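Local coordinates for protein putative enoyl-CoA hydratase/isomerase (Bordetella parapertussis, PDB 3ISA) that probably acts on coenzyme A thioesters as a crotonase-family enoyl-CoA hydratase or isomerase, although its substrate and reaction are not established, at residues Phe20-Pro25 against Asn29-Glu34; Leu54-Ala59 against Gln92-Ser97; Gly78-Arg83 against Gly232-Ile237; Phe110-Asp115 against Leu140-Arg145. All coordinates share one frame; numbering follows the deposited sequence.

The four contacts lie in one crotonase-like chain. Interaction 1 comes first and belongs to the beta-alpha-beta unit of strand 17-22, helix 33-48 and strand 53-58. Interaction 2 lies about 13 Å away, centre to centre. It brings helix 77-95 against strand 53-58, the neighbour of strand 17-22 in the mixed sheet. Interaction 3 uses the start of the same helix 77-95, about 25 Å from interaction 2 between centres, and joins it to the C-terminal helix 233-241. Interaction 4 falls in sequence between the two halves of interaction 3. Its Ala112 packs on Leu31 of interaction 1. Helix 77-95 thus links the sheet to the C-terminal helix 233-241.

Interaction 1. Residues Phe20-Pro25 against Asn29-Glu34; sequences FTLSRP and NALSAE
Asn29 and Arg24 hold each other through two hydrogen bonds, one between backbones and one from backbone to side chain, at the turn after strand 17-22. Asn29 N donates to Arg24 O at 2.9 Å. The Asn29 side chain works in the reverse sense: its OD1 accepts from Arg24 N at 2.8 Å. Asn29 CG lies beside its own backbone N (chi1 -69°), which turns the amide back over the strand end. ND2 is bonded to Ala59 O, just past strand 53-58, so both ends of the amide are used. Ala30 follows, and its O takes a bond of 2.8 Å from Arg24 NH1. The oxygen lies in the guanidinium plane, but NH1 stands well above the carbonyl plane of Ala30. Next, Leu31 meets Leu22 through their CD2 methyls, 4.0 Å apart. Ser32 places CB over one face of the guanidinium, 3.5 Å above its plane and toward the rim. Its OG caps Leu35 N at the start of helix 33-48. The contact closes the beta-alpha connection of a beta-alpha-beta unit. A glycerol lies by the Ala30 side chain, consistent with a pocket there. Arg24 NH1 also forms a salt bridge with Asp68. It is thus gripped by both the Asp68 carboxylate and Ala30 O, which probably limits rotation of the guanidinium and ties the loop to Asp68.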
loop_
_atom_site.group_PDB
_atom_site.type_symbol
_atom_site.label_atom_id
_atom_site.label_comp_id
_atom_site.label_asym_id
_atom_site.label_seq_id
_atom_site.Cartn_x
_atom_site.Cartn_y
_atom_site.Cartn_z
ATOM N N PHE D 20 15.172 -17.913 -26.990
ATOM C CA PHE D 20 16.378 -17.907 -26.183
ATOM C C PHE D 20 16.690 -19.336 -25.749
ATOM O O PHE D 20 16.035 -19.883 -24.858
ATOM C CB PHE D 20 16.171 -17.046 -24.931
ATOM C CG PHE D 20 15.927 -15.585 -25.218
ATOM C CD1 PHE D 20 16.990 -14.689 -25.267
ATOM C CD2 PHE D 20 14.638 -15.107 -25.413
ATOM C CE1 PHE D 20 16.779 -13.327 -25.527
ATOM C CE2 PHE D 20 14.405 -13.742 -25.677
ATOM C CZ PHE D 20 15.487 -12.846 -25.726
ATOM N N THR D 21 17.692 -19.938 -26.375
ATOM C CA THR D 21 18.078 -21.286 -26.015
ATOM C C THR D 21 19.320 -21.238 -25.128
ATOM O O THR D 21 20.405 -20.853 -25.583
ATOM C CB THR D 21 18.313 -22.175 -27.277
ATOM O OG1 THR D 21 17.134 -22.191 -28.081
ATOM C CG2 THR D 21 18.694 -23.606 -26.873
ATOM N N LEU D 22 19.149 -21.609 -23.852
ATOM C CA LEU D 22 20.276 -21.764 -22.945
ATOM C C LEU D 22 21.120 -22.897 -23.498
ATOM O O LEU D 22 20.600 -23.980 -23.770
ATOM C CB LEU D 22 19.813 -22.080 -21.520
ATOM C CG LEU D 22 19.275 -20.877 -20.718
ATOM C CD1 LEU D 22 17.984 -20.292 -21.308
ATOM C CD2 LEU D 22 19.043 -21.280 -19.266
ATOM N N SER D 23 22.406 -22.616 -23.697
ATOM C CA SER D 23 23.255 -23.466 -24.512
ATOM C C SER D 23 24.564 -23.805 -23.809
ATOM O O SER D 23 25.663 -23.560 -24.317
ATOM C CB SER D 23 23.498 -22.801 -25.868
ATOM O OG SER D 23 22.288 -22.688 -26.598
ATOM N N ARG D 24 24.444 -24.362 -22.610
ATOM C CA ARG D 24 25.592 -24.940 -21.929
ATOM C C ARG D 24 25.251 -26.401 -21.577
ATOM O O ARG D 24 25.195 -26.765 -20.398
ATOM C CB ARG D 24 25.961 -24.130 -20.684
ATOM C CG ARG D 24 26.227 -22.639 -20.960
ATOM C CD ARG D 24 26.636 -21.940 -19.692
ATOM N NE ARG D 24 27.996 -22.308 -19.297
ATOM C CZ ARG D 24 28.402 -22.500 -18.041
ATOM N NH1 ARG D 24 27.549 -22.383 -17.022
ATOM N NH2 ARG D 24 29.669 -22.813 -17.806
ATOM N N PRO D 25 25.021 -27.243 -22.608
ATOM C CA PRO D 25 24.466 -28.569 -22.318
ATOM C C PRO D 25 25.418 -29.547 -21.606
ATOM O O PRO D 25 24.965 -30.568 -21.107
ATOM C CB PRO D 25 24.070 -29.092 -23.702
ATOM C CG PRO D 25 25.046 -28.442 -24.630
ATOM C CD PRO D 25 25.256 -27.057 -24.058
ATOM N N ASN D 29 23.046 -26.519 -18.402
ATOM C CA ASN D 29 22.575 -25.159 -18.644
ATOM C C ASN D 29 22.617 -24.278 -17.395
ATOM O O ASN D 29 21.741 -23.429 -17.189
ATOM C CB ASN D 29 21.185 -25.175 -19.305
ATOM C CG ASN D 29 21.221 -25.713 -20.751
ATOM O OD1 ASN D 29 22.211 -25.540 -21.466
ATOM N ND2 ASN D 29 20.141 -26.348 -21.176
ATOM N N ALA D 30 23.646 -24.493 -16.577
ATOM C CA ALA D 30 23.806 -23.758 -15.333
ATOM C C ALA D 30 24.143 -22.301 -15.646
ATOM O O ALA D 30 24.750 -21.993 -16.666
ATOM C CB ALA D 30 24.883 -24.379 -14.450
ATOM N N LEU D 31 23.695 -21.420 -14.761
ATOM C CA LEU D 31 23.767 -19.998 -14.978
ATOM C C LEU D 31 25.086 -19.453 -14.478
ATOM O O LEU D 31 25.232 -19.138 -13.299
ATOM C CB LEU D 31 22.581 -19.306 -14.289
ATOM C CG LEU D 31 21.195 -19.738 -14.801
ATOM C CD1 LEU D 31 20.124 -18.993 -13.994
ATOM C CD2 LEU D 31 21.033 -19.506 -16.330
ATOM N N SER D 32 26.052 -19.368 -15.392
ATOM C CA SER D 32 27.279 -18.626 -15.164
ATOM C C SER D 32 26.987 -17.122 -15.201
ATOM O O SER D 32 25.949 -16.701 -15.722
ATOM C CB SER D 32 28.290 -18.962 -16.265
ATOM O OG SER D 32 27.787 -18.611 -17.544
ATOM N N ALA D 33 27.915 -16.311 -14.690
ATOM C CA ALA D 33 27.773 -14.866 -14.803
ATOM C C ALA D 33 27.583 -14.475 -16.275
ATOM O O ALA D 33 26.671 -13.721 -16.595
ATOM C CB ALA D 33 28.973 -14.134 -14.167
ATOM N N GLU D 34 28.393 -15.065 -17.166
ATOM C CA GLU D 34 28.320 -14.805 -18.605
ATOM C C GLU D 34 26.937 -15.113 -19.221
ATOM O O GLU D 34 26.405 -14.311 -19.999
ATOM C CB GLU D 34 29.441 -15.566 -19.343
ATOM C CG GLU D 34 29.689 -15.062 -20.757
ATOM C CD GLU D 34 30.415 -16.056 -21.673
ATOM O OE1 GLU D 34 30.591 -17.242 -21.305
ATOM O OE2 GLU D 34 30.795 -15.639 -22.793
#

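Interaction 2. Residues Leu54-Ala59 against Gln92-Ser97; sequences LVFAGA and QRVAGS
Phe56 and Val94 meet where helix 77-95 lies against the central sheet of the crotonase fold. Strand 53-58 is an inner strand of that sheet, between strands 17-22 and 100-105. Residues 92-97 are the last turn of the helix and the start of the link to strand 100-105. The side chain of Phe56 leaves the strand with CB directed toward the helix. CG lies beside the backbone N (chi1 -64°), and the ring extends from there. CB, CG and the near ring carbons stay back from Val94, and the touching begins at the far end of the ring. Phe56 CE2 is 4.0 Å from Val94 CG1. Phe56 CZ, at the tip, is 4.0 Å from Val94 CG2, so both methyls lie against the CE2-CZ end of the ring, from the same side. The two side chains come from opposite directions, and the approach to the ring is oblique. Phe20 on the neighbouring strand meets the same ring with its plane turned by about 10°, and Val43 of helix 33-48 touches it too. No hydrogen bond links the two segments. At the helix end Gly96 N donates to Gln92 O at 2.9 Å, and Ser97 N to Val94 O. Ser97 then lies on the side facing the sheet. Its OG is bonded to Ser99 N. Leu54, two residues before Phe56, touches the same oxygen from the sheet: Leu54 CD1 lies 3.8 Å from Ser97 OG.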
loop_
_atom_site.group_PDB
_atom_site.type_symbol
_atom_site.label_atom_id
_atom_site.label_comp_id
_atom_site.label_asym_id
_atom_site.label_seq_id
_atom_site.Cartn_x
_atom_site.Cartn_y
_atom_site.Cartn_z
ATOM N N LEU D 54 8.610 -13.997 -26.316
ATOM C CA LEU D 54 9.919 -14.541 -25.947
ATOM C C LEU D 54 9.755 -15.987 -25.549
ATOM O O LEU D 54 8.957 -16.315 -24.646
ATOM C CB LEU D 54 10.528 -13.773 -24.761
ATOM C CG LEU D 54 10.483 -12.248 -24.842
ATOM C CD1 LEU D 54 11.209 -11.599 -23.648
ATOM C CD2 LEU D 54 11.039 -11.750 -26.176
ATOM N N VAL D 55 10.515 -16.851 -26.213
ATOM C CA VAL D 55 10.524 -18.281 -25.898
ATOM C C VAL D 55 11.837 -18.659 -25.188
ATOM O O VAL D 55 12.935 -18.274 -25.623
ATOM C CB VAL D 55 10.331 -19.157 -27.172
ATOM C CG1 VAL D 55 10.382 -20.652 -26.825
ATOM C CG2 VAL D 55 9.033 -18.794 -27.889
ATOM N N PHE D 56 11.718 -19.385 -24.075
ATOM C CA PHE D 56 12.879 -19.887 -23.343
ATOM C C PHE D 56 12.959 -21.417 -23.343
ATOM O O PHE D 56 12.015 -22.103 -22.951
ATOM C CB PHE D 56 12.871 -19.368 -21.907
ATOM C CG PHE D 56 13.003 -17.872 -21.814
ATOM C CD1 PHE D 56 14.266 -17.291 -21.669
ATOM C CD2 PHE D 56 11.875 -17.047 -21.883
ATOM C CE1 PHE D 56 14.406 -15.919 -21.594
ATOM C CE2 PHE D 56 12.004 -15.645 -21.804
ATOM C CZ PHE D 56 13.278 -15.092 -21.657
ATOM N N ALA D 57 14.112 -21.936 -23.757
ATOM C CA ALA D 57 14.315 -23.384 -23.833
ATOM C C ALA D 57 15.753 -23.712 -23.474
ATOM O O ALA D 57 16.592 -22.825 -23.403
ATOM C CB ALA D 57 13.969 -23.898 -25.228
ATOM N N GLY D 58 16.033 -24.987 -23.225
ATOM C CA GLY D 58 17.387 -25.414 -22.930
ATOM C C GLY D 58 17.861 -26.470 -23.906
ATOM O O GLY D 58 17.105 -27.379 -24.238
ATOM N N ALA D 59 19.099 -26.327 -24.382
ATOM C CA ALA D 59 19.777 -27.355 -25.195
ATOM C C ALA D 59 20.163 -28.562 -24.335
ATOM O O ALA D 59 20.376 -28.427 -23.138
ATOM C CB ALA D 59 21.036 -26.775 -25.846
ATOM N N GLN D 92 13.120 -10.529 -12.841
ATOM C CA GLN D 92 12.148 -9.454 -12.799
ATOM C C GLN D 92 11.870 -8.875 -14.195
ATOM O O GLN D 92 10.725 -8.534 -14.511
ATOM C CB GLN D 92 12.599 -8.389 -11.787
ATOM C CG GLN D 92 12.508 -8.922 -10.339
ATOM C CD GLN D 92 12.800 -7.868 -9.290
ATOM O OE1 GLN D 92 12.928 -6.672 -9.599
ATOM N NE2 GLN D 92 12.888 -8.301 -8.037
ATOM N N ARG D 93 12.908 -8.782 -15.029
ATOM C CA ARG D 93 12.759 -8.328 -16.409
ATOM C C ARG D 93 11.884 -9.293 -17.210
ATOM O O ARG D 93 11.004 -8.861 -17.942
ATOM C CB ARG D 93 14.127 -8.213 -17.080
ATOM C CG ARG D 93 14.810 -6.885 -16.851
ATOM C CD ARG D 93 16.293 -7.114 -16.854
ATOM N NE ARG D 93 17.064 -6.051 -17.492
ATOM C CZ ARG D 93 17.679 -5.076 -16.840
ATOM N NH1 ARG D 93 18.382 -4.184 -17.515
ATOM N NH2 ARG D 93 17.599 -4.992 -15.518
ATOM N N VAL D 94 12.117 -10.589 -17.037
ATOM C CA VAL D 94 11.303 -11.617 -17.711
ATOM C C VAL D 94 9.854 -11.603 -17.171
ATOM O O VAL D 94 8.888 -11.547 -17.963
ATOM C CB VAL D 94 11.951 -13.013 -17.602
ATOM C CG1 VAL D 94 11.062 -14.093 -18.277
ATOM C CG2 VAL D 94 13.364 -12.987 -18.209
ATOM N N ALA D 95 9.714 -11.600 -15.842
ATOM C CA ALA D 95 8.384 -11.597 -15.185
ATOM C C ALA D 95 7.505 -10.416 -15.579
ATOM O O ALA D 95 6.300 -10.588 -15.819
ATOM C CB ALA D 95 8.513 -11.677 -13.680
ATOM N N GLY D 96 8.111 -9.232 -15.645
ATOM C CA GLY D 96 7.406 -7.988 -15.982
ATOM C C GLY D 96 7.467 -7.619 -17.464
ATOM O O GLY D 96 7.225 -6.471 -17.828
ATOM N N SER D 97 7.782 -8.586 -18.319
ATOM C CA SER D 97 7.981 -8.317 -19.753
ATOM C C SER D 97 6.674 -7.830 -20.420
ATOM O O SER D 97 5.609 -8.397 -20.177
ATOM C CB SER D 97 8.475 -9.566 -20.469
ATOM O OG SER D 97 8.791 -9.300 -21.831
#

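Interaction 3. Residues Gly78-Arg83 against Gly232-Ile237; sequences GDLLLR and GFKARI
The Phe233 ring turns an edge to Leu80: Leu80 CB lies near the ring plane, 3.7 Å from Phe233 CE2. Over one face of the ring stands Ile237 CD1, 3.7 Å above the plane and toward the rim. A second flat group, the Arg236 guanidinium, has Phe233 CA over one of its faces. Phe233 CG is anti to the backbone N (chi1 -176°), and this sets the ring edge beside Leu80 of helix 77-95. Leu80 then reaches past the ring. Its CD1 lies 3.7 Å from Lys234 CG and 4.2 Å from Ile237 CD1. The leucine and lysine chains cross at about a right angle. This is helix-to-helix packing in a crotonase-type subunit: the N-terminal part of helix 77-95 meets the first turn of the C-terminal helix 233-241. The axes of the two short helical segments approach to 11.1 Å, with 78° between their N-to-C directions. Gly232, with a positive phi, is the N-cap of the C-terminal helix. Lys234 keeps only its aliphatic part for Leu80, for its NZ is bonded to Glu73 O and Gln75 O. On helix 77-95, Asp79 OD1 is bonded to Ser76 OG of a neighbouring subunit, and Leu81 packs on Leu82 of that subunit.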
loop_
_atom_site.group_PDB
_atom_site.type_symbol
_atom_site.label_atom_id
_atom_site.label_comp_id
_atom_site.label_asym_id
_atom_site.label_seq_id
_atom_site.Cartn_x
_atom_site.Cartn_y
_atom_site.Cartn_z
ATOM N N GLY D 78 31.245 -11.364 -2.201
ATOM C CA GLY D 78 30.744 -10.260 -3.027
ATOM C C GLY D 78 30.410 -10.699 -4.448
ATOM O O GLY D 78 29.337 -10.372 -4.980
ATOM N N ASP D 79 31.337 -11.429 -5.059
ATOM C CA ASP D 79 31.156 -11.985 -6.400
ATOM C C ASP D 79 29.862 -12.787 -6.480
ATOM O O ASP D 79 29.122 -12.654 -7.450
ATOM C CB ASP D 79 32.307 -12.931 -6.750
ATOM C CG ASP D 79 33.630 -12.225 -6.969
ATOM O OD1 ASP D 79 33.656 -11.010 -7.288
ATOM O OD2 ASP D 79 34.658 -12.926 -6.821
ATOM N N LEU D 80 29.621 -13.630 -5.469
ATOM C CA LEU D 80 28.452 -14.515 -5.447
ATOM C C LEU D 80 27.158 -13.717 -5.265
ATOM O O LEU D 80 26.144 -14.004 -5.921
ATOM C CB LEU D 80 28.591 -15.567 -4.343
ATOM C CG LEU D 80 29.802 -16.496 -4.507
ATOM C CD1 LEU D 80 29.920 -17.390 -3.276
ATOM C CD2 LEU D 80 29.739 -17.312 -5.803
ATOM N N LEU D 81 27.208 -12.722 -4.384
ATOM C CA LEU D 81 26.081 -11.797 -4.186
ATOM C C LEU D 81 25.701 -11.083 -5.483
ATOM O O LEU D 81 24.529 -11.057 -5.844
ATOM C CB LEU D 81 26.374 -10.763 -3.086
ATOM C CG LEU D 81 25.295 -9.663 -2.967
ATOM C CD1 LEU D 81 23.916 -10.221 -2.529
ATOM C CD2 LEU D 81 25.715 -8.487 -2.075
ATOM N N LEU D 82 26.690 -10.518 -6.177
ATOM C CA LEU D 82 26.454 -9.842 -7.450
ATOM C C LEU D 82 25.769 -10.776 -8.460
ATOM O O LEU D 82 24.784 -10.396 -9.093
ATOM C CB LEU D 82 27.738 -9.237 -8.022
ATOM C CG LEU D 82 27.588 -8.532 -9.383
ATOM C CD1 LEU D 82 26.492 -7.470 -9.333
ATOM C CD2 LEU D 82 28.907 -7.885 -9.821
ATOM N N ARG D 83 26.271 -11.999 -8.571
ATOM C CA ARG D 83 25.687 -12.953 -9.499
ATOM C C ARG D 83 24.212 -13.294 -9.161
ATOM O O ARG D 83 23.368 -13.408 -10.055
ATOM C CB ARG D 83 26.561 -14.211 -9.616
ATOM C CG ARG D 83 27.879 -13.985 -10.377
ATOM C CD ARG D 83 28.763 -15.231 -10.310
ATOM N NE ARG D 83 28.073 -16.396 -10.878
ATOM C CZ ARG D 83 28.453 -17.657 -10.698
ATOM N NH1 ARG D 83 29.515 -17.925 -9.949
ATOM N NH2 ARG D 83 27.755 -18.649 -11.251
ATOM N N GLY D 232 28.848 -15.490 5.964
ATOM C CA GLY D 232 28.902 -16.954 5.940
ATOM C C GLY D 232 28.144 -17.620 4.799
ATOM O O GLY D 232 27.921 -18.832 4.845
ATOM N N PHE D 233 27.776 -16.837 3.779
ATOM C CA PHE D 233 27.049 -17.315 2.571
ATOM C C PHE D 233 27.750 -18.492 1.908
ATOM O O PHE D 233 27.143 -19.550 1.672
ATOM C CB PHE D 233 26.860 -16.144 1.566
ATOM C CG PHE D 233 26.034 -16.482 0.326
ATOM C CD1 PHE D 233 24.825 -17.165 0.420
ATOM C CD2 PHE D 233 26.455 -16.054 -0.934
ATOM C CE1 PHE D 233 24.048 -17.450 -0.736
ATOM C CE2 PHE D 233 25.698 -16.332 -2.093
ATOM C CZ PHE D 233 24.493 -17.032 -1.988
ATOM N N LYS D 234 29.037 -18.301 1.654
ATOM C CA LYS D 234 29.887 -19.292 1.014
ATOM C C LYS D 234 29.964 -20.599 1.802
ATOM O O LYS D 234 29.895 -21.692 1.212
ATOM C CB LYS D 234 31.280 -18.707 0.836
ATOM C CG LYS D 234 31.870 -18.948 -0.509
ATOM C CD LYS D 234 33.143 -18.166 -0.677
ATOM C CE LYS D 234 34.158 -19.018 -1.383
ATOM N NZ LYS D 234 35.386 -18.254 -1.708
ATOM N N ALA D 235 30.098 -20.477 3.125
ATOM C CA ALA D 235 30.117 -21.640 4.015
ATOM C C ALA D 235 28.786 -22.392 4.002
ATOM O O ALA D 235 28.778 -23.630 4.016
ATOM C CB ALA D 235 30.505 -21.235 5.445
ATOM N N ARG D 236 27.669 -21.652 3.937
ATOM C CA ARG D 236 26.327 -22.250 3.853
ATOM C C ARG D 236 26.174 -23.051 2.557
ATOM O O ARG D 236 25.621 -24.171 2.550
ATOM C CB ARG D 236 25.227 -21.171 3.934
ATOM C CG ARG D 236 25.052 -20.518 5.315
ATOM C CD ARG D 236 23.790 -19.648 5.390
ATOM N NE ARG D 236 23.762 -18.513 4.446
ATOM C CZ ARG D 236 24.288 -17.304 4.680
ATOM N NH1 ARG D 236 24.935 -17.045 5.813
ATOM N NH2 ARG D 236 24.187 -16.340 3.763
ATOM N N ILE D 237 26.667 -22.475 1.463
ATOM C CA ILE D 237 26.708 -23.173 0.174
ATOM C C ILE D 237 27.535 -24.481 0.269
ATOM O O ILE D 237 27.066 -25.556 -0.139
ATOM C CB ILE D 237 27.235 -22.229 -0.950
ATOM C CG1 ILE D 237 26.238 -21.077 -1.206
ATOM C CG2 ILE D 237 27.495 -22.999 -2.238
ATOM C CD1 ILE D 237 26.759 -19.967 -2.142
#

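Interaction 4. Residues Phe110-Asp115 against Leu140-Arg145; sequences FGAGVD and LVLGTR
Ala112 touches Leu142, and one turn on Asp115 meets Leu142 and Gly143. The first segment enters from strand 108-110. Gly111 is the N-cap of helix 112-119, and its O receives Asp115 N. Ala112 opens the helix, and its CB is 3.8 Å from Leu142 CD2. In crotonases the start of the matching helix supplies a backbone N-H to the oxyanion hole, so this turn probably borders the active site. Asp115 comes next in the contact. Its CG lies beside the backbone N (chi1 -63°), and the carboxylate lies beside Leu142 and Gly143. Asp115 OD2 sits on the leucine, 3.4 Å from Leu142 CD2. Asp115 OD1 lies 3.7 Å from Gly143 CA, an approach allowed by the missing side chain. Gly143 has a positive phi and is itself the N-cap of helix 144-151. No direct hydrogen bond crosses the contact. Two waters do the joining. Water 1 donates to Asp115 OD1 at 2.8 Å and to Gly143 O at 2.8 Å. Water 2 donates to Leu142 O at 2.7 Å; its leg to Asp115 OD2 is unusually short and doubtful in detail. Leu142 also touches Glu88 of helix 77-95. Val141 and Thr144 pack on Thr207 and Leu208 of a neighbouring subunit. A carboxylate here faces two consecutive carbonyls, groups that cannot bond to each other directly without a proton between them. The waters mediate instead, so the first turn of helix 112-119 is bridged to the start of helix 144-151 through solvent.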
loop_
_atom_site.group_PDB
_atom_site.type_symbol
_atom_site.label_atom_id
_atom_site.label_comp_id
_atom_site.label_asym_id
_atom_site.label_seq_id
_atom_site.Cartn_x
_atom_site.Cartn_y
_atom_site.Cartn_z
ATOM N N PHE D 110 16.702 -26.994 -11.557
ATOM C CA PHE D 110 17.062 -26.617 -10.194
ATOM C C PHE D 110 17.141 -25.110 -10.005
ATOM O O PHE D 110 17.598 -24.393 -10.905
ATOM C CB PHE D 110 18.425 -27.205 -9.804
ATOM C CG PHE D 110 18.463 -28.706 -9.789
ATOM C CD1 PHE D 110 18.070 -29.405 -8.652
ATOM C CD2 PHE D 110 18.909 -29.417 -10.902
ATOM C CE1 PHE D 110 18.100 -30.792 -8.623
ATOM C CE2 PHE D 110 18.945 -30.813 -10.886
ATOM C CZ PHE D 110 18.539 -31.498 -9.735
ATOM N N GLY D 111 16.730 -24.658 -8.818
ATOM C CA GLY D 111 17.011 -23.297 -8.343
ATOM C C GLY D 111 16.583 -22.177 -9.281
ATOM O O GLY D 111 15.447 -22.156 -9.744
ATOM N N ALA D 112 17.511 -21.271 -9.589
ATOM C CA ALA D 112 17.254 -20.153 -10.489
ATOM C C ALA D 112 16.757 -20.595 -11.883
ATOM O O ALA D 112 16.057 -19.845 -12.559
ATOM C CB ALA D 112 18.491 -19.269 -10.593
ATOM N N GLY D 113 17.121 -21.814 -12.286
ATOM C CA GLY D 113 16.552 -22.453 -13.483
ATOM C C GLY D 113 15.044 -22.601 -13.410
ATOM O O GLY D 113 14.317 -22.247 -14.350
ATOM N N VAL D 114 14.563 -23.128 -12.290
ATOM C CA VAL D 114 13.130 -23.221 -12.042
ATOM C C VAL D 114 12.516 -21.822 -11.927
ATOM O O VAL D 114 11.421 -21.598 -12.415
ATOM C CB VAL D 114 12.821 -24.102 -10.781
ATOM C CG1 VAL D 114 11.296 -24.246 -10.541
ATOM C CG2 VAL D 114 13.494 -25.488 -10.922
ATOM N N ASP D 115 13.230 -20.872 -11.321
ATOM C CA ASP D 115 12.684 -19.513 -11.201
ATOM C C ASP D 115 12.528 -18.803 -12.570
ATOM O O ASP D 115 11.564 -18.049 -12.802
ATOM C CB ASP D 115 13.570 -18.683 -10.275
ATOM C CG ASP D 115 13.607 -19.230 -8.851
ATOM O OD1 ASP D 115 12.527 -19.534 -8.282
ATOM O OD2 ASP D 115 14.719 -19.370 -8.309
ATOM N N LEU D 140 19.195 -18.987 0.948
ATOM C CA LEU D 140 18.862 -18.156 -0.218
ATOM C C LEU D 140 17.350 -17.918 -0.379
ATOM O O LEU D 140 16.568 -18.871 -0.381
ATOM C CB LEU D 140 19.415 -18.789 -1.498
ATOM C CG LEU D 140 19.246 -17.926 -2.752
ATOM C CD1 LEU D 140 20.200 -16.734 -2.708
ATOM C CD2 LEU D 140 19.450 -18.767 -4.002
ATOM N N VAL D 141 16.944 -16.652 -0.522
ATOM C CA VAL D 141 15.533 -16.333 -0.718
ATOM C C VAL D 141 15.341 -15.780 -2.130
ATOM O O VAL D 141 15.441 -14.561 -2.349
ATOM C CB VAL D 141 14.984 -15.363 0.378
ATOM C CG1 VAL D 141 13.483 -15.072 0.157
ATOM C CG2 VAL D 141 15.223 -15.918 1.803
ATOM N N LEU D 142 15.085 -16.682 -3.081
ATOM C CA LEU D 142 15.042 -16.338 -4.512
ATOM C C LEU D 142 13.773 -16.886 -5.168
ATOM O O LEU D 142 13.513 -18.101 -5.117
ATOM C CB LEU D 142 16.277 -16.912 -5.241
ATOM C CG LEU D 142 16.331 -16.712 -6.763
ATOM C CD1 LEU D 142 16.525 -15.225 -7.063
ATOM C CD2 LEU D 142 17.440 -17.562 -7.409
ATOM N N GLY D 143 13.001 -15.999 -5.796
ATOM C CA GLY D 143 11.793 -16.405 -6.538
ATOM C C GLY D 143 10.612 -16.763 -5.656
ATOM O O GLY D 143 9.566 -17.219 -6.149
ATOM N N THR D 144 10.760 -16.532 -4.354
ATOM C CA THR D 144 9.833 -17.067 -3.355
ATOM C C THR D 144 8.397 -16.570 -3.537
ATOM O O THR D 144 7.459 -17.376 -3.645
ATOM C CB THR D 144 10.367 -16.803 -1.905
ATOM O OG1 THR D 144 11.736 -17.246 -1.794
ATOM C CG2 THR D 144 9.473 -17.513 -0.877
ATOM N N ARG D 145 8.220 -15.250 -3.593
ATOM C CA ARG D 145 6.888 -14.666 -3.728
ATOM C C ARG D 145 6.264 -14.939 -5.086
ATOM O O ARG D 145 5.046 -15.140 -5.171
ATOM C CB ARG D 145 6.933 -13.157 -3.499
ATOM C CG ARG D 145 7.227 -12.773 -2.048
ATOM C CD ARG D 145 6.873 -11.314 -1.834
ATOM N NE ARG D 145 7.248 -10.843 -0.497
ATOM C CZ ARG D 145 8.459 -10.427 -0.147
ATOM N NH1 ARG D 145 9.472 -10.443 -1.035
ATOM N NH2 ARG D 145 8.660 -10.013 1.103
HETATM O O HOH W 1 9.976 -18.375 -8.651
HETATM O O HOH W 2 14.460 -20.492 -6.057
#